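Local coordinates for 70 kDa protein (Xanthomonas sp., PDB 4B2N), which cleaves natural rubber (latex) oxidatively as a processive dioxygenase that carries two covalently attached c-type hemes, at residues A[532-540]-A[567-575]; A[15-23]-A[395-403]. All coordinates share one frame; numbering follows the deposited sequence.

Overall arrangement
The two contacts lie in different parts of one chain and do not touch: their centres are 35 Å apart and their nearest atoms about 17 Å. Contact 2 joins the N-terminal residues 15-23 to 395-403, and contact 1 pairs 532-540 with 567-575 further along. Both lie in the neighbourhood of bound heme, probably the second heme c in each case. Segment 395-403 follows directly on the covalent and axial residues C390, C393 and H394 of that heme, and the side chain of Y397 is about 8 Å from a bound heme. In contact 1 the side chain of W537 lies about 11 Å from a heme and about 9 Å from that of F516, which binds the second heme.

Contact 1: residues A[532-540]-A[567-575]; sequences DRPKLWKRP and WKYTAVACN
W537 and Y569 both place CG between the backbone N and the carbonyl carbon (chi1 near 60° in each), which is consistent with the way their side chains cross at about a right angle, each ring lying against the other residue's CB. CE3 of W537 comes 3.9 Å from CB of Y569, and CD1 of Y569 is equally close to CB of W537. The Y569 ring is in turn covered on one face by P534, whose CG stands 4.0 Å from the ring centroid in a CH-pi contact.

The second aromatic contact is a cation-pi stack. The R539 chain bends at chi3 (-64°) and lays its guanidinium flat on the W567 indole, planes 10° apart. CZ of R539 is 3.4 Å from the centroid of the W567 six-membered ring and nearly on its normal, which meets the geometry of such a stack; NH1 of R539 also bonds S214, which helps fix the rotation of the group.

The backbone evidence is a short antiparallel ladder. K538 and T570 form the hydrogen-bonded pair, with T570 N to K538 O at 2.9 Å and K538 N answering to T570 O; W537 and A571 are the non-hydrogen-bonded pair. Beyond it, V572 N reaches L536 O at 3.2 Å from above the carbonyl plane, and a water joins L536 N to V572 O. L536 CD2 packs 3.9 Å from CB of C574, which is disulfide-bonded to C586.

Strand 536-538 is the middle of a three-stranded antiparallel sheet, with 570-571 along one edge and 629-630, bonded through W537 and Y629, along the other.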
loop_
_atom_site.group_PDB
_atom_site.type_symbol
_atom_site.label_atom_id
_atom_site.label_comp_id
_atom_site.label_asym_id
_atom_site.label_seq_id
_atom_site.Cartn_x
_atom_site.Cartn_y
_atom_site.Cartn_z
ATOM N N ASP A 532 -18.929 -8.509 -16.289
ATOM C CA ASP A 532 -19.425 -8.966 -14.985
ATOM C C ASP A 532 -18.966 -8.180 -13.785
ATOM O O ASP A 532 -19.185 -8.619 -12.654
ATOM C CB ASP A 532 -19.070 -10.420 -14.771
ATOM C CG ASP A 532 -19.885 -11.335 -15.715
ATOM O OD1 ASP A 532 -20.669 -10.756 -16.492
ATOM O OD2 ASP A 532 -19.759 -12.568 -15.688
ATOM N N ARG A 533 -18.362 -7.015 -13.984
ATOM C CA ARG A 533 -17.942 -6.245 -12.795
ATOM C C ARG A 533 -19.123 -5.389 -12.318
ATOM O O ARG A 533 -19.661 -4.627 -13.074
ATOM C CB ARG A 533 -16.778 -5.318 -13.169
ATOM C CG ARG A 533 -15.620 -6.009 -13.871
ATOM C CD ARG A 533 -14.436 -5.049 -14.027
ATOM N NE ARG A 533 -13.305 -5.704 -14.715
ATOM C CZ ARG A 533 -12.436 -5.073 -15.492
ATOM N NH1 ARG A 533 -12.526 -3.748 -15.662
ATOM N NH2 ARG A 533 -11.517 -5.771 -16.140
ATOM N N PRO A 534 -19.510 -5.455 -11.048
ATOM C CA PRO A 534 -20.619 -4.608 -10.635
ATOM C C PRO A 534 -20.147 -3.217 -10.316
ATOM O O PRO A 534 -19.091 -3.054 -9.683
ATOM C CB PRO A 534 -21.097 -5.288 -9.355
ATOM C CG PRO A 534 -19.777 -5.802 -8.753
ATOM C CD PRO A 534 -18.984 -6.294 -9.951
ATOM N N LYS A 535 -20.925 -2.217 -10.665
ATOM C CA LYS A 535 -20.485 -0.829 -10.392
ATOM C C LYS A 535 -20.552 -0.493 -8.927
ATOM O O LYS A 535 -19.772 0.299 -8.425
ATOM C CB LYS A 535 -21.377 0.168 -11.095
ATOM C CG LYS A 535 -21.166 0.109 -12.613
ATOM C CD LYS A 535 -19.938 0.926 -12.882
ATOM C CE LYS A 535 -19.782 1.200 -14.361
ATOM N NZ LYS A 535 -18.313 1.239 -14.510
ATOM N N LEU A 536 -21.567 -1.002 -8.270
ATOM C CA LEU A 536 -21.650 -0.851 -6.801
ATOM C C LEU A 536 -21.846 -2.213 -6.206
ATOM O O LEU A 536 -22.549 -3.084 -6.756
ATOM C CB LEU A 536 -22.741 0.079 -6.386
ATOM C CG LEU A 536 -22.651 1.524 -6.922
ATOM C CD1 LEU A 536 -23.138 1.469 -8.351
ATOM C CD2 LEU A 536 -23.563 2.420 -6.130
ATOM N N TRP A 537 -21.164 -2.490 -5.137
ATOM C CA TRP A 537 -21.269 -3.869 -4.628
ATOM C C TRP A 537 -21.005 -3.894 -3.141
ATOM O O TRP A 537 -20.228 -3.082 -2.624
ATOM C CB TRP A 537 -20.316 -4.760 -5.425
ATOM C CG TRP A 537 -18.862 -4.349 -5.379
ATOM C CD1 TRP A 537 -18.182 -3.510 -6.263
ATOM C CD2 TRP A 537 -17.831 -4.783 -4.418
ATOM N NE1 TRP A 537 -16.850 -3.402 -5.918
ATOM C CE2 TRP A 537 -16.582 -4.129 -4.830
ATOM C CE3 TRP A 537 -17.834 -5.599 -3.257
ATOM C CZ2 TRP A 537 -15.379 -4.312 -4.133
ATOM C CZ3 TRP A 537 -16.597 -5.819 -2.574
ATOM C CH2 TRP A 537 -15.414 -5.159 -2.987
ATOM N N LYS A 538 -21.690 -4.785 -2.447
ATOM C CA LYS A 538 -21.770 -4.713 -1.014
ATOM C C LYS A 538 -21.369 -6.094 -0.510
ATOM O O LYS A 538 -21.944 -7.110 -0.952
ATOM C CB LYS A 538 -23.238 -4.409 -0.693
ATOM C CG LYS A 538 -23.624 -4.725 0.700
ATOM C CD LYS A 538 -24.954 -4.042 1.064
ATOM C CE LYS A 538 -26.172 -4.856 0.632
ATOM N NZ LYS A 538 -26.972 -5.058 1.870
ATOM N N ARG A 539 -20.386 -6.186 0.373
ATOM C CA ARG A 539 -20.027 -7.509 0.862
ATOM C C ARG A 539 -20.803 -7.906 2.118
ATOM O O ARG A 539 -21.535 -7.111 2.655
ATOM C CB ARG A 539 -18.492 -7.751 0.958
ATOM C CG ARG A 539 -17.622 -6.546 1.151
ATOM C CD ARG A 539 -16.163 -6.904 1.340
ATOM N NE ARG A 539 -15.784 -7.695 2.531
ATOM C CZ ARG A 539 -14.563 -7.683 2.999
ATOM N NH1 ARG A 539 -13.703 -6.810 2.430
ATOM N NH2 ARG A 539 -14.229 -8.373 4.118
ATOM N N PRO A 540 -20.755 -9.193 2.505
ATOM C CA PRO A 540 -21.569 -9.605 3.643
ATOM C C PRO A 540 -21.060 -8.874 4.867
ATOM O O PRO A 540 -19.841 -8.722 5.032
ATOM C CB PRO A 540 -21.272 -11.114 3.749
ATOM C CG PRO A 540 -20.883 -11.520 2.362
ATOM C CD PRO A 540 -20.103 -10.341 1.854
ATOM N N TRP A 567 -14.570 -11.554 -2.930
ATOM C CA TRP A 567 -15.693 -11.393 -1.969
ATOM C C TRP A 567 -16.977 -11.819 -2.622
ATOM O O TRP A 567 -17.209 -11.542 -3.781
ATOM C CB TRP A 567 -15.775 -9.956 -1.425
ATOM C CG TRP A 567 -14.515 -9.724 -0.647
ATOM C CD1 TRP A 567 -13.357 -9.018 -1.040
ATOM C CD2 TRP A 567 -14.215 -10.313 0.648
ATOM N NE1 TRP A 567 -12.372 -9.169 -0.078
ATOM C CE2 TRP A 567 -12.851 -9.920 0.979
ATOM C CE3 TRP A 567 -14.919 -11.160 1.525
ATOM C CZ2 TRP A 567 -12.233 -10.317 2.180
ATOM C CZ3 TRP A 567 -14.316 -11.526 2.720
ATOM C CH2 TRP A 567 -12.974 -11.126 3.041
ATOM N N LYS A 568 -17.803 -12.501 -1.861
ATOM C CA LYS A 568 -19.214 -12.594 -2.240
ATOM C C LYS A 568 -19.751 -11.148 -2.208
ATOM O O LYS A 568 -19.304 -10.312 -1.410
ATOM C CB LYS A 568 -19.972 -13.513 -1.278
ATOM C CG LYS A 568 -19.574 -14.953 -1.413
ATOM C CD LYS A 568 -20.379 -15.866 -0.518
ATOM C CE LYS A 568 -20.276 -17.312 -0.950
ATOM N NZ LYS A 568 -20.672 -18.082 0.258
ATOM N N TYR A 569 -20.673 -10.810 -3.086
ATOM C CA TYR A 569 -21.186 -9.441 -2.992
ATOM C C TYR A 569 -22.621 -9.503 -3.443
ATOM O O TYR A 569 -23.057 -10.492 -4.093
ATOM C CB TYR A 569 -20.387 -8.473 -3.895
ATOM C CG TYR A 569 -20.450 -8.858 -5.352
ATOM C CD1 TYR A 569 -21.506 -8.401 -6.145
ATOM C CD2 TYR A 569 -19.463 -9.660 -5.937
ATOM C CE1 TYR A 569 -21.620 -8.759 -7.449
ATOM C CE2 TYR A 569 -19.551 -10.011 -7.261
ATOM C CZ TYR A 569 -20.640 -9.538 -7.994
ATOM O OH TYR A 569 -20.805 -9.796 -9.289
ATOM N N THR A 570 -23.315 -8.453 -3.095
ATOM C CA THR A 570 -24.613 -8.160 -3.649
ATOM C C THR A 570 -24.431 -6.905 -4.460
ATOM O O THR A 570 -23.902 -5.869 -3.968
ATOM C CB THR A 570 -25.619 -7.998 -2.482
ATOM O OG1 THR A 570 -25.676 -9.275 -1.855
ATOM C CG2 THR A 570 -26.984 -7.686 -2.975
ATOM N N ALA A 571 -24.806 -6.980 -5.733
ATOM C CA ALA A 571 -24.872 -5.731 -6.531
ATOM C C ALA A 571 -25.911 -4.718 -5.972
ATOM O O ALA A 571 -26.915 -5.102 -5.333
ATOM C CB ALA A 571 -25.141 -6.019 -8.000
ATOM N N VAL A 572 -25.655 -3.431 -6.193
ATOM C CA VAL A 572 -26.530 -2.381 -5.739
ATOM C C VAL A 572 -26.537 -1.331 -6.841
ATOM O O VAL A 572 -25.522 -1.124 -7.565
ATOM C CB VAL A 572 -25.951 -1.740 -4.468
ATOM C CG1 VAL A 572 -26.808 -0.580 -4.025
ATOM C CG2 VAL A 572 -25.771 -2.761 -3.333
ATOM N N ALA A 573 -27.674 -0.652 -6.989
ATOM C CA ALA A 573 -27.795 0.384 -8.018
ATOM C C ALA A 573 -27.427 1.755 -7.488
ATOM O O ALA A 573 -27.738 2.071 -6.334
ATOM C CB ALA A 573 -29.223 0.385 -8.557
ATOM N N CYS A 574 -26.749 2.592 -8.271
ATOM C CA CYS A 574 -26.564 3.973 -7.777
ATOM C C CYS A 574 -27.934 4.686 -7.859
ATOM O O CYS A 574 -28.781 4.258 -8.631
ATOM C CB CYS A 574 -25.509 4.721 -8.594
ATOM S SG CYS A 574 -26.062 4.938 -10.303
ATOM N N ASN A 575 -28.133 5.757 -7.097
ATOM C CA ASN A 575 -29.395 6.507 -7.119
ATOM C C ASN A 575 -29.125 7.864 -6.462
ATOM O O ASN A 575 -28.641 7.907 -5.304
ATOM C CB ASN A 575 -30.484 5.708 -6.378
ATOM C CG ASN A 575 -31.904 6.218 -6.655
ATOM O OD1 ASN A 575 -32.141 7.416 -6.711
ATOM N ND2 ASN A 575 -32.845 5.296 -6.775
HETATM O O HOH W 1 -24.237 -1.545 -9.860
HETATM O O HOH W 2 -23.402 -9.298 0.232
#

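Contact 2: residues A[15-23]-A[395-403]; sequences ALPLLDQAS and GVYSPRHAA
R400 reaches across to L16 and L18 along its whole length. Its CB sits 3.3 Å from P17 O, at the start of a chain that leaves with CG anti to the backbone N (chi1 -176°). CG and CD run past the carbonyl oxygen of L16, and a bend at chi3 turns the head back onto it. NE of R400 then bonds L16 O at 2.9 Å, an N-H...O angle of 167°, with the oxygen in the guanidinium plane; NH2 adds a weak second bond to the same atom. CZ lies 3.7 Å from CG of L18, which covers one face of the guanidinium over its centre, while NH1 faces CD2 of L18. One carbonyl at the edge and one leucine on the face thus probably help fix the position and tilt of the group.

The backbone of R400 is held as well: its N donates to P17 O at 3.0 Å, nearly along the C=O axis. Since R400 is in the first turn of helix 399-402, this carbonyl takes an N-H that has no acceptor within the helix. S398 is at the N-cap position, and its OG shares a hydrogen bond of 2.8 Å with ND1 of H401, at the edge of the imidazole. L18 CD2 also comes to that edge, at CE1, and NE2 of H401 bonds E369.

Further along, P17 CG and P399 CG touch at 3.9 Å, the two side chains crossing at about a right angle. D20 joins Y397 O through a water and forms a salt bridge with K414.

The loop 15-23 thus lies against the start of helix 399-402, with L18 packing on V365 of helix 357-369 and L19 reaching Y658 of helix 649-660.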
loop_
_atom_site.group_PDB
_atom_site.type_symbol
_atom_site.label_atom_id
_atom_site.label_comp_id
_atom_site.label_asym_id
_atom_site.label_seq_id
_atom_site.Cartn_x
_atom_site.Cartn_y
_atom_site.Cartn_z
ATOM N N ALA A 15 10.651 -33.114 -18.556
ATOM C CA ALA A 15 10.428 -31.703 -18.965
ATOM C C ALA A 15 9.769 -31.000 -17.786
ATOM O O ALA A 15 8.776 -31.504 -17.278
ATOM C CB ALA A 15 9.550 -31.627 -20.214
ATOM N N LEU A 16 10.328 -29.849 -17.376
ATOM C CA LEU A 16 9.913 -29.012 -16.191
ATOM C C LEU A 16 8.413 -28.842 -15.924
ATOM O O LEU A 16 7.612 -28.839 -16.871
ATOM C CB LEU A 16 10.513 -27.624 -16.358
ATOM C CG LEU A 16 11.926 -27.285 -15.887
ATOM C CD1 LEU A 16 12.309 -27.903 -14.539
ATOM C CD2 LEU A 16 12.891 -27.677 -16.982
ATOM N N PRO A 17 8.010 -28.651 -14.636
ATOM C CA PRO A 17 6.584 -28.477 -14.381
ATOM C C PRO A 17 5.978 -27.149 -14.869
ATOM O O PRO A 17 6.692 -26.152 -15.076
ATOM C CB PRO A 17 6.489 -28.554 -12.845
ATOM C CG PRO A 17 7.817 -28.046 -12.384
ATOM C CD PRO A 17 8.802 -28.588 -13.392
ATOM N N LEU A 18 4.665 -27.155 -15.053
ATOM C CA LEU A 18 3.906 -25.934 -15.335
ATOM C C LEU A 18 3.544 -25.276 -13.981
ATOM O O LEU A 18 3.632 -24.059 -13.828
ATOM C CB LEU A 18 2.623 -26.257 -16.144
ATOM C CG LEU A 18 2.743 -26.608 -17.628
ATOM C CD1 LEU A 18 1.465 -27.186 -18.189
ATOM C CD2 LEU A 18 3.219 -25.444 -18.486
ATOM N N LEU A 19 3.146 -26.079 -13.005
ATOM C CA LEU A 19 2.678 -25.538 -11.724
ATOM C C LEU A 19 3.896 -25.336 -10.836
ATOM O O LEU A 19 4.948 -25.959 -11.035
ATOM C CB LEU A 19 1.701 -26.510 -11.072
ATOM C CG LEU A 19 0.431 -26.737 -11.882
ATOM C CD1 LEU A 19 -0.563 -27.567 -11.072
ATOM C CD2 LEU A 19 -0.209 -25.438 -12.373
ATOM N N ASP A 20 3.782 -24.438 -9.874
ATOM C CA ASP A 20 4.835 -24.217 -8.954
ATOM C C ASP A 20 4.226 -23.712 -7.637
ATOM O O ASP A 20 4.402 -22.542 -7.287
ATOM C CB ASP A 20 5.705 -23.111 -9.520
ATOM C CG ASP A 20 6.908 -22.785 -8.627
ATOM O OD1 ASP A 20 7.276 -23.564 -7.773
ATOM O OD2 ASP A 20 7.556 -21.779 -8.807
ATOM N N GLN A 21 3.549 -24.570 -6.902
ATOM C CA GLN A 21 2.904 -24.198 -5.623
ATOM C C GLN A 21 3.993 -24.123 -4.529
ATOM O O GLN A 21 4.841 -24.921 -4.501
ATOM C CB GLN A 21 1.816 -25.239 -5.329
ATOM C CG GLN A 21 0.851 -25.353 -6.528
ATOM C CD GLN A 21 0.067 -26.684 -6.621
ATOM O OE1 GLN A 21 0.495 -27.669 -7.261
ATOM N NE2 GLN A 21 -1.113 -26.696 -6.014
ATOM N N ALA A 22 4.054 -23.090 -3.679
ATOM C CA ALA A 22 5.201 -23.005 -2.734
ATOM C C ALA A 22 4.783 -22.318 -1.506
ATOM O O ALA A 22 3.990 -21.371 -1.572
ATOM C CB ALA A 22 6.391 -22.321 -3.329
ATOM N N SER A 23 5.253 -22.842 -0.376
ATOM C CA SER A 23 4.993 -22.251 0.895
ATOM C C SER A 23 5.985 -21.109 1.041
ATOM O O SER A 23 5.702 -20.063 1.688
ATOM C CB SER A 23 5.301 -23.296 1.961
ATOM O OG SER A 23 4.187 -24.122 2.099
ATOM N N GLY A 395 4.424 -11.261 -15.377
ATOM C CA GLY A 395 5.539 -12.119 -15.004
ATOM C C GLY A 395 5.378 -13.558 -15.424
ATOM O O GLY A 395 4.245 -14.041 -15.608
ATOM N N VAL A 396 6.508 -14.261 -15.522
ATOM C CA VAL A 396 6.506 -15.705 -15.810
ATOM C C VAL A 396 6.621 -16.552 -14.534
ATOM O O VAL A 396 7.586 -16.406 -13.760
ATOM C CB VAL A 396 7.714 -16.054 -16.717
ATOM C CG1 VAL A 396 7.797 -17.562 -16.939
ATOM C CG2 VAL A 396 7.605 -15.328 -18.052
ATOM N N TYR A 397 5.613 -17.412 -14.297
ATOM C CA TYR A 397 5.535 -18.175 -13.059
ATOM C C TYR A 397 5.942 -19.617 -13.249
ATOM O O TYR A 397 6.437 -20.210 -12.327
ATOM C CB TYR A 397 4.134 -18.138 -12.414
ATOM C CG TYR A 397 3.741 -16.747 -12.002
ATOM C CD1 TYR A 397 4.574 -15.987 -11.209
ATOM C CD2 TYR A 397 2.566 -16.184 -12.462
ATOM C CE1 TYR A 397 4.243 -14.662 -10.878
ATOM C CE2 TYR A 397 2.223 -14.869 -12.193
ATOM C CZ TYR A 397 3.050 -14.117 -11.377
ATOM O OH TYR A 397 2.692 -12.829 -11.107
ATOM N N SER A 398 5.652 -20.175 -14.414
ATOM C CA SER A 398 5.791 -21.595 -14.690
ATOM C C SER A 398 7.286 -21.913 -14.849
ATOM O O SER A 398 7.974 -21.243 -15.678
ATOM C CB SER A 398 5.007 -21.907 -15.967
ATOM O OG SER A 398 5.685 -22.829 -16.790
ATOM N N PRO A 399 7.811 -22.874 -14.040
ATOM C CA PRO A 399 9.243 -23.167 -14.167
ATOM C C PRO A 399 9.612 -23.560 -15.601
ATOM O O PRO A 399 10.685 -23.250 -16.077
ATOM C CB PRO A 399 9.422 -24.370 -13.231
ATOM C CG PRO A 399 8.371 -24.169 -12.184
ATOM C CD PRO A 399 7.180 -23.698 -12.992
ATOM N N ARG A 400 8.688 -24.231 -16.272
ATOM C CA ARG A 400 8.933 -24.645 -17.662
ATOM C C ARG A 400 9.140 -23.436 -18.581
ATOM O O ARG A 400 10.087 -23.407 -19.342
ATOM C CB ARG A 400 7.809 -25.527 -18.168
ATOM C CG ARG A 400 8.055 -26.074 -19.571
ATOM C CD ARG A 400 6.842 -26.792 -20.168
ATOM N NE ARG A 400 6.359 -27.874 -19.320
ATOM C CZ ARG A 400 5.256 -28.584 -19.548
ATOM N NH1 ARG A 400 4.493 -28.355 -20.624
ATOM N NH2 ARG A 400 4.897 -29.517 -18.685
ATOM N N HIS A 401 8.286 -22.419 -18.464
ATOM C CA HIS A 401 8.438 -21.244 -19.276
ATOM C C HIS A 401 9.571 -20.411 -18.767
ATOM O O HIS A 401 10.241 -19.744 -19.560
ATOM C CB HIS A 401 7.136 -20.491 -19.291
ATOM C CG HIS A 401 6.056 -21.218 -20.035
ATOM N ND1 HIS A 401 5.341 -22.229 -19.487
ATOM C CD2 HIS A 401 5.590 -21.071 -21.320
ATOM C CE1 HIS A 401 4.460 -22.686 -20.368
ATOM N NE2 HIS A 401 4.622 -22.013 -21.501
ATOM N N ALA A 402 9.828 -20.451 -17.444
ATOM C CA ALA A 402 10.960 -19.677 -16.908
ATOM C C ALA A 402 12.313 -20.089 -17.444
ATOM O O ALA A 402 13.209 -19.261 -17.547
ATOM C CB ALA A 402 10.979 -19.636 -15.389
ATOM N N ALA A 403 12.459 -21.380 -17.781
ATOM C CA ALA A 403 13.693 -21.899 -18.409
ATOM C C ALA A 403 13.751 -21.698 -19.922
ATOM O O ALA A 403 14.684 -22.165 -20.542
ATOM C CB ALA A 403 13.866 -23.380 -18.080
HETATM O O HOH W 3 6.471 -19.593 -9.925
#